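Local coordinates for ankyrin-repeat protein (Cryptosporidium parvum, PDB 2W4S) that probably binds RNA through a small all-helical domain of the kind found in the snRNA and snoRNA transport factor PHAX, at residues L11-T16 against Q40-A45; L72-V77 against Q85-I90. One frame throughout, in Å; residues are numbered along the deposited sequence.

Contact 1 of 2, residues L11-T16 against Q40-A45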
loop_
_atom_site.group_PDB
_atom_site.type_symbol
_atom_site.label_atom_id
_atom_site.label_comp_id
_atom_site.label_asym_id
_atom_site.label_seq_id
_atom_site.Cartn_x
_atom_site.Cartn_y
_atom_site.Cartn_z
ATOM N N LEU C 11 4.921 3.460 6.908
ATOM C CA LEU C 11 6.327 3.389 6.551
ATOM C C LEU C 11 6.699 2.134 5.814
ATOM O O LEU C 11 7.207 2.221 4.685
ATOM C CB LEU C 11 7.215 3.518 7.796
ATOM C CG LEU C 11 8.739 3.434 7.633
ATOM C CD1 LEU C 11 9.227 4.424 6.610
ATOM C CD2 LEU C 11 9.406 3.693 8.965
ATOM N N ASN C 12 6.457 0.984 6.459
ATOM C CA ASN C 12 6.747 -0.331 5.891
ATOM C C ASN C 12 5.917 -0.657 4.671
ATOM O O ASN C 12 6.444 -1.190 3.705
ATOM C CB ASN C 12 6.582 -1.457 6.929
ATOM C CG ASN C 12 7.579 -1.356 8.053
ATOM O OD1 ASN C 12 8.533 -0.587 7.983
ATOM N ND2 ASN C 12 7.358 -2.116 9.107
ATOM N N THR C 13 4.620 -0.370 4.708
ATOM C CA THR C 13 3.807 -0.555 3.520
ATOM C C THR C 13 4.412 0.177 2.317
ATOM O O THR C 13 4.581 -0.425 1.249
ATOM C CB THR C 13 2.395 -0.061 3.748
ATOM O OG1 THR C 13 1.778 -0.882 4.742
ATOM C CG2 THR C 13 1.568 -0.100 2.447
ATOM N N ILE C 14 4.721 1.467 2.479
ATOM C CA ILE C 14 5.253 2.250 1.370
ATOM C C ILE C 14 6.632 1.692 0.983
ATOM O O ILE C 14 6.935 1.509 -0.206
ATOM C CB ILE C 14 5.344 3.767 1.732
ATOM C CG1 ILE C 14 3.945 4.302 2.129
ATOM C CG2 ILE C 14 5.958 4.565 0.611
ATOM C CD1 ILE C 14 3.895 5.767 2.428
ATOM N N VAL C 15 7.456 1.402 1.996
ATOM C CA VAL C 15 8.798 0.876 1.751
ATOM C C VAL C 15 8.754 -0.415 0.930
ATOM O O VAL C 15 9.468 -0.530 -0.073
ATOM C CB VAL C 15 9.613 0.693 3.069
ATOM C CG1 VAL C 15 10.827 -0.188 2.850
ATOM C CG2 VAL C 15 10.049 2.053 3.624
ATOM N N THR C 16 7.908 -1.369 1.338
ATOM C CA THR C 16 7.726 -2.614 0.604
ATOM C C THR C 16 7.103 -2.376 -0.773
ATOM O O THR C 16 7.505 -2.976 -1.754
ATOM C CB THR C 16 6.849 -3.597 1.397
ATOM O OG1 THR C 16 7.513 -3.973 2.610
ATOM C CG2 THR C 16 6.532 -4.862 0.567
ATOM N N GLN C 40 -1.502 8.542 0.160
ATOM C CA GLN C 40 -2.067 9.119 -1.082
ATOM C C GLN C 40 -1.042 9.213 -2.197
ATOM O O GLN C 40 -1.380 8.995 -3.360
ATOM C CB GLN C 40 -2.668 10.509 -0.858
ATOM C CG GLN C 40 -4.056 10.515 -0.237
ATOM C CD GLN C 40 -4.611 11.936 0.008
ATOM O OE1 GLN C 40 -5.291 12.199 1.018
ATOM N NE2 GLN C 40 -4.317 12.854 -0.919
ATOM N N LEU C 41 0.200 9.542 -1.844
ATOM C CA LEU C 41 1.298 9.586 -2.821
ATOM C C LEU C 41 1.645 8.164 -3.354
ATOM O O LEU C 41 1.919 7.975 -4.547
ATOM C CB LEU C 41 2.515 10.232 -2.162
ATOM C CG LEU C 41 3.559 11.054 -2.903
ATOM C CD1 LEU C 41 2.937 12.179 -3.757
ATOM C CD2 LEU C 41 4.461 11.637 -1.853
ATOM N N TYR C 42 1.640 7.184 -2.446
ATOM C CA TYR C 42 1.956 5.789 -2.771
ATOM C C TYR C 42 0.883 5.258 -3.706
ATOM O O TYR C 42 1.176 4.687 -4.759
ATOM C CB TYR C 42 2.067 4.961 -1.486
ATOM C CG TYR C 42 2.110 3.474 -1.709
ATOM C CD1 TYR C 42 3.041 2.921 -2.564
ATOM C CD2 TYR C 42 1.223 2.622 -1.059
ATOM C CE1 TYR C 42 3.083 1.576 -2.791
ATOM C CE2 TYR C 42 1.258 1.232 -1.274
ATOM C CZ TYR C 42 2.194 0.727 -2.142
ATOM O OH TYR C 42 2.291 -0.607 -2.380
ATOM N N GLU C 43 -0.366 5.528 -3.332
ATOM C CA GLU C 43 -1.517 5.190 -4.153
ATOM C C GLU C 43 -1.456 5.796 -5.541
ATOM O O GLU C 43 -1.720 5.090 -6.539
ATOM C CB GLU C 43 -2.811 5.634 -3.496
ATOM C CG GLU C 43 -3.977 5.255 -4.358
ATOM C CD GLU C 43 -5.258 5.932 -3.970
ATOM O OE1 GLU C 43 -5.223 6.967 -3.247
ATOM O OE2 GLU C 43 -6.313 5.408 -4.404
ATOM N N ASN C 44 -1.129 7.094 -5.605
ATOM C CA ASN C 44 -1.057 7.819 -6.870
ATOM C C ASN C 44 0.015 7.273 -7.766
ATOM O O ASN C 44 -0.192 7.176 -8.966
ATOM C CB ASN C 44 -0.867 9.315 -6.645
ATOM C CG ASN C 44 -2.136 9.994 -6.149
ATOM O OD1 ASN C 44 -3.245 9.610 -6.529
ATOM N ND2 ASN C 44 -1.985 10.983 -5.264
ATOM N N ALA C 45 1.150 6.899 -7.172
ATOM C CA ALA C 45 2.259 6.235 -7.877
ATOM C C ALA C 45 1.791 4.916 -8.437
ATOM O O ALA C 45 2.151 4.556 -9.561
ATOM C CB ALA C 45 3.446 6.002 -6.951
#

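Contact 2 of 2, residues L72-V77 against Q85-I90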
loop_
_atom_site.group_PDB
_atom_site.type_symbol
_atom_site.label_atom_id
_atom_site.label_comp_id
_atom_site.label_asym_id
_atom_site.label_seq_id
_atom_site.Cartn_x
_atom_site.Cartn_y
_atom_site.Cartn_z
ATOM N N LEU C 72 6.358 12.459 -8.266
ATOM C CA LEU C 72 5.118 12.920 -7.637
ATOM C C LEU C 72 5.351 13.804 -6.410
ATOM O O LEU C 72 4.597 14.728 -6.144
ATOM C CB LEU C 72 4.316 11.708 -7.232
ATOM C CG LEU C 72 3.039 11.379 -7.994
ATOM C CD1 LEU C 72 2.962 12.080 -9.341
ATOM C CD2 LEU C 72 2.825 9.849 -8.081
ATOM N N LEU C 73 6.399 13.482 -5.671
ATOM C CA LEU C 73 6.777 14.165 -4.462
ATOM C C LEU C 73 7.298 15.525 -4.875
ATOM O O LEU C 73 6.970 16.545 -4.270
ATOM C CB LEU C 73 7.861 13.335 -3.784
ATOM C CG LEU C 73 8.411 13.724 -2.417
ATOM C CD1 LEU C 73 7.300 13.842 -1.343
ATOM C CD2 LEU C 73 9.469 12.699 -1.983
ATOM N N LYS C 74 8.064 15.523 -5.964
ATOM C CA LYS C 74 8.604 16.730 -6.523
ATOM C C LYS C 74 7.486 17.611 -7.064
ATOM O O LYS C 74 7.617 18.844 -7.070
ATOM C CB LYS C 74 9.616 16.417 -7.621
ATOM C CG LYS C 74 10.215 17.680 -8.246
ATOM C CD LYS C 74 11.344 17.362 -9.220
ATOM C CE LYS C 74 12.112 18.624 -9.580
ATOM N NZ LYS C 74 12.721 18.501 -10.949
ATOM N N GLN C 75 6.388 16.981 -7.504
ATOM C CA GLN C 75 5.196 17.718 -7.893
ATOM C C GLN C 75 4.546 18.403 -6.696
ATOM O O GLN C 75 3.910 19.455 -6.853
ATOM C CB GLN C 75 4.188 16.838 -8.653
ATOM C CG GLN C 75 4.586 16.612 -10.111
ATOM C CD GLN C 75 5.004 17.916 -10.807
ATOM O OE1 GLN C 75 6.193 18.174 -11.032
ATOM N NE2 GLN C 75 4.021 18.747 -11.139
ATOM N N LEU C 76 4.753 17.859 -5.502
ATOM C CA LEU C 76 4.230 18.520 -4.308
ATOM C C LEU C 76 4.966 19.835 -4.036
ATOM O O LEU C 76 4.360 20.818 -3.585
ATOM C CB LEU C 76 4.224 17.581 -3.092
ATOM C CG LEU C 76 3.252 16.380 -3.102
ATOM C CD1 LEU C 76 3.323 15.691 -1.752
ATOM C CD2 LEU C 76 1.815 16.772 -3.340
ATOM N N VAL C 77 6.255 19.873 -4.369
ATOM C CA VAL C 77 7.062 21.091 -4.235
ATOM C C VAL C 77 6.629 22.145 -5.296
ATOM O O VAL C 77 6.568 23.338 -5.020
ATOM C CB VAL C 77 8.590 20.781 -4.351
ATOM C CG1 VAL C 77 9.408 22.002 -4.039
ATOM C CG2 VAL C 77 9.015 19.664 -3.419
ATOM N N GLN C 85 13.036 24.034 1.764
ATOM C CA GLN C 85 13.680 23.480 2.955
ATOM C C GLN C 85 13.220 22.051 3.273
ATOM O O GLN C 85 14.052 21.190 3.535
ATOM C CB GLN C 85 13.455 24.382 4.155
ATOM C CG GLN C 85 14.678 25.185 4.558
ATOM C CD GLN C 85 15.250 26.070 3.434
ATOM O OE1 GLN C 85 16.188 25.661 2.734
ATOM N NE2 GLN C 85 14.701 27.288 3.275
ATOM N N GLU C 86 11.912 21.795 3.240
ATOM C CA GLU C 86 11.426 20.450 3.494
ATOM C C GLU C 86 11.882 19.451 2.430
ATOM O O GLU C 86 12.155 18.295 2.726
ATOM C CB GLU C 86 9.906 20.422 3.664
ATOM C CG GLU C 86 9.451 21.063 4.960
ATOM C CD GLU C 86 7.947 21.232 5.048
ATOM O OE1 GLU C 86 7.238 21.151 4.035
ATOM O OE2 GLU C 86 7.458 21.437 6.166
ATOM N N TRP C 87 11.980 19.906 1.193
ATOM C CA TRP C 87 12.422 19.039 0.108
ATOM C C TRP C 87 13.892 18.620 0.270
ATOM O O TRP C 87 14.269 17.504 -0.047
ATOM C CB TRP C 87 12.140 19.741 -1.218
ATOM C CG TRP C 87 12.788 19.195 -2.475
ATOM C CD1 TRP C 87 13.821 19.766 -3.160
ATOM C CD2 TRP C 87 12.423 18.013 -3.210
ATOM N NE1 TRP C 87 14.125 19.025 -4.266
ATOM C CE2 TRP C 87 13.293 17.937 -4.327
ATOM C CE3 TRP C 87 11.439 17.026 -3.048
ATOM C CZ2 TRP C 87 13.216 16.898 -5.294
ATOM C CZ3 TRP C 87 11.346 15.975 -4.029
ATOM C CH2 TRP C 87 12.235 15.924 -5.125
ATOM N N ASN C 88 14.706 19.532 0.765
ATOM C CA ASN C 88 16.092 19.269 1.046
ATOM C C ASN C 88 16.275 18.326 2.233
ATOM O O ASN C 88 17.167 17.479 2.198
ATOM C CB ASN C 88 16.840 20.585 1.259
ATOM C CG ASN C 88 17.299 21.206 -0.045
ATOM O OD1 ASN C 88 18.471 21.114 -0.390
ATOM N ND2 ASN C 88 16.378 21.826 -0.792
ATOM N N TYR C 89 15.444 18.459 3.271
ATOM C CA TYR C 89 15.519 17.561 4.422
ATOM C C TYR C 89 15.242 16.129 3.971
ATOM O O TYR C 89 16.011 15.221 4.311
ATOM C CB TYR C 89 14.567 17.991 5.549
ATOM C CG TYR C 89 14.305 16.932 6.612
ATOM C CD1 TYR C 89 15.276 16.598 7.579
ATOM C CD2 TYR C 89 13.075 16.255 6.660
ATOM C CE1 TYR C 89 15.020 15.615 8.572
ATOM C CE2 TYR C 89 12.806 15.271 7.652
ATOM C CZ TYR C 89 13.780 14.966 8.596
ATOM O OH TYR C 89 13.508 13.995 9.538
ATOM N N ILE C 90 14.157 15.952 3.196
ATOM C CA ILE C 90 13.747 14.661 2.658
ATOM C C ILE C 90 14.841 14.013 1.804
ATOM O O ILE C 90 15.125 12.824 1.972
ATOM C CB ILE C 90 12.428 14.769 1.823
ATOM C CG1 ILE C 90 11.205 14.917 2.727
ATOM C CG2 ILE C 90 12.224 13.553 0.961
ATOM C CD1 ILE C 90 10.019 15.512 2.020
#

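Contact 1 of 2, residues L11-T16 against Q40-A45
Tyr42 reaches from helix 24-50 to Thr13 and Ile14 of helix 6-18 in the all-helical bundle of the PHAX-type RNA-binding domain. The backbones come closest at Ile14 and Tyr42, whose CA atoms are 6.4 Å apart. That is near for two helices; 156 Å² is buried between the segments, 84 Å² of it on Tyr42, with Ile14 (41 Å²) and Thr13 (27 Å²) supplying nearly all the rest. The CB of Tyr42 points at helix 6-18, and with CG anti to the backbone N (chi1 168°) the ring passes beside Ile14 and reaches Thr13 at CE2.

Ile14 meets the root of this side chain. CG1, placed beside the backbone N by chi1 -58°, lies 4.1 Å from Tyr42 CB, and the two side chains slide past one another in opposite directions. Ile14 also touches Ile26 and Ser38, so it meets helix 24-50 at more than one point. Thr13 meets the ring further out, its side chain crossing the tyrosine at about a right angle. The threonine divides its work: OG1 turns back to a hydrogen bond with Ile9 O of its own helix, leaving the methyl to meet CE2 of the ring. Both approaches to the ring are oblique. The contact across the two segments is carbon to carbon: both close pairs, Ile14 CG1 with Tyr42 CB and Thr13 CG2 with the ring, lack a polar atom.

All three touching residues are buried, but the polar end of Tyr42 has a partner in the assembly: its OH is hydrogen-bonded to Tyr42 OH of the second subunit. The contact therefore adjoins the subunit interface, with Tyr42 taking part in both; there Thr16 OG1 also bonds Glu43 OE2 of the second subunit. On the ring itself, Thr13 CG2 sits 4.0 Å from Tyr42 CE2.

Contact 2 of 2, residues L72-V77 against Q85-I90
Segments 72-77 and 85-90 run nearly antiparallel, their axes 10.7 Å apart at closest approach and their directions 155° from each other, with Val77 and Trp87 the nearest pair of CA atoms. At this separation the helices are bridged largely by Trp87, which has 102 Å² covered, more than any other residue in the contact. With CG anti to its backbone N (chi1 166°), the indole reaches across to helix 65-78.

Three residues of helix 65-78 meet the indole at different places. Val77 CG2 comes to 3.6 Å from Trp87 CE3 and stays almost as near to CB, CG and CD2, so one methyl covers the inner part of the side chain from an oblique direction. Leu73 lies one helical turn earlier and meets the far end of the six-membered ring: its CG is 4.0 Å from Trp87 CZ3, at the ring edge and near its plane. Between them along the helix, Lys74 meets the ring with its backbone N and CA and with the start of its side chain, CB standing 3.7 Å from Trp87 CH2, while its extended methylenes carry the amino group away from helix 84-91.

Leu73 has a second task. Its CD2 branch touches Ile90 CG2 at 4.1 Å, a second apolar pair, formed three residues after Trp87 on helix 84-91. Both are buried: Leu73 also rests on Leu41, and Ile90 on Phe25, both of helix 24-50. At the opposite end Val77 packs on Ile82 of the connecting loop. Two consecutive helices joined by a short loop, nearly antiparallel and sealed by apolar side chains, form a helical hairpin, here the C-terminal one of the modelled RNA-binding domain.

How the contacts relate
The two contacts lie on opposite sides of the chain's centre, 16 Å apart between their centres, and share no helix: contact 1 joins helices 6-18 and 24-50, contact 2 helices 65-78 and 84-91. Helix 24-50 nevertheless connects them, since Leu41 CD2 packs 3.6 Å from Leu73 CD1. Each is apolar and organised by one aromatic residue. Contact 1 is wholly buried and adjoins the second subunit, where the tyrosine hydroxyl finds its partner. Contact 2 is only partly buried, grades from the buried Leu73 and Ile90 to the exposed Lys74, and touches no other protein chain of the assembly, yet it buries more area, 255 against 156 Å².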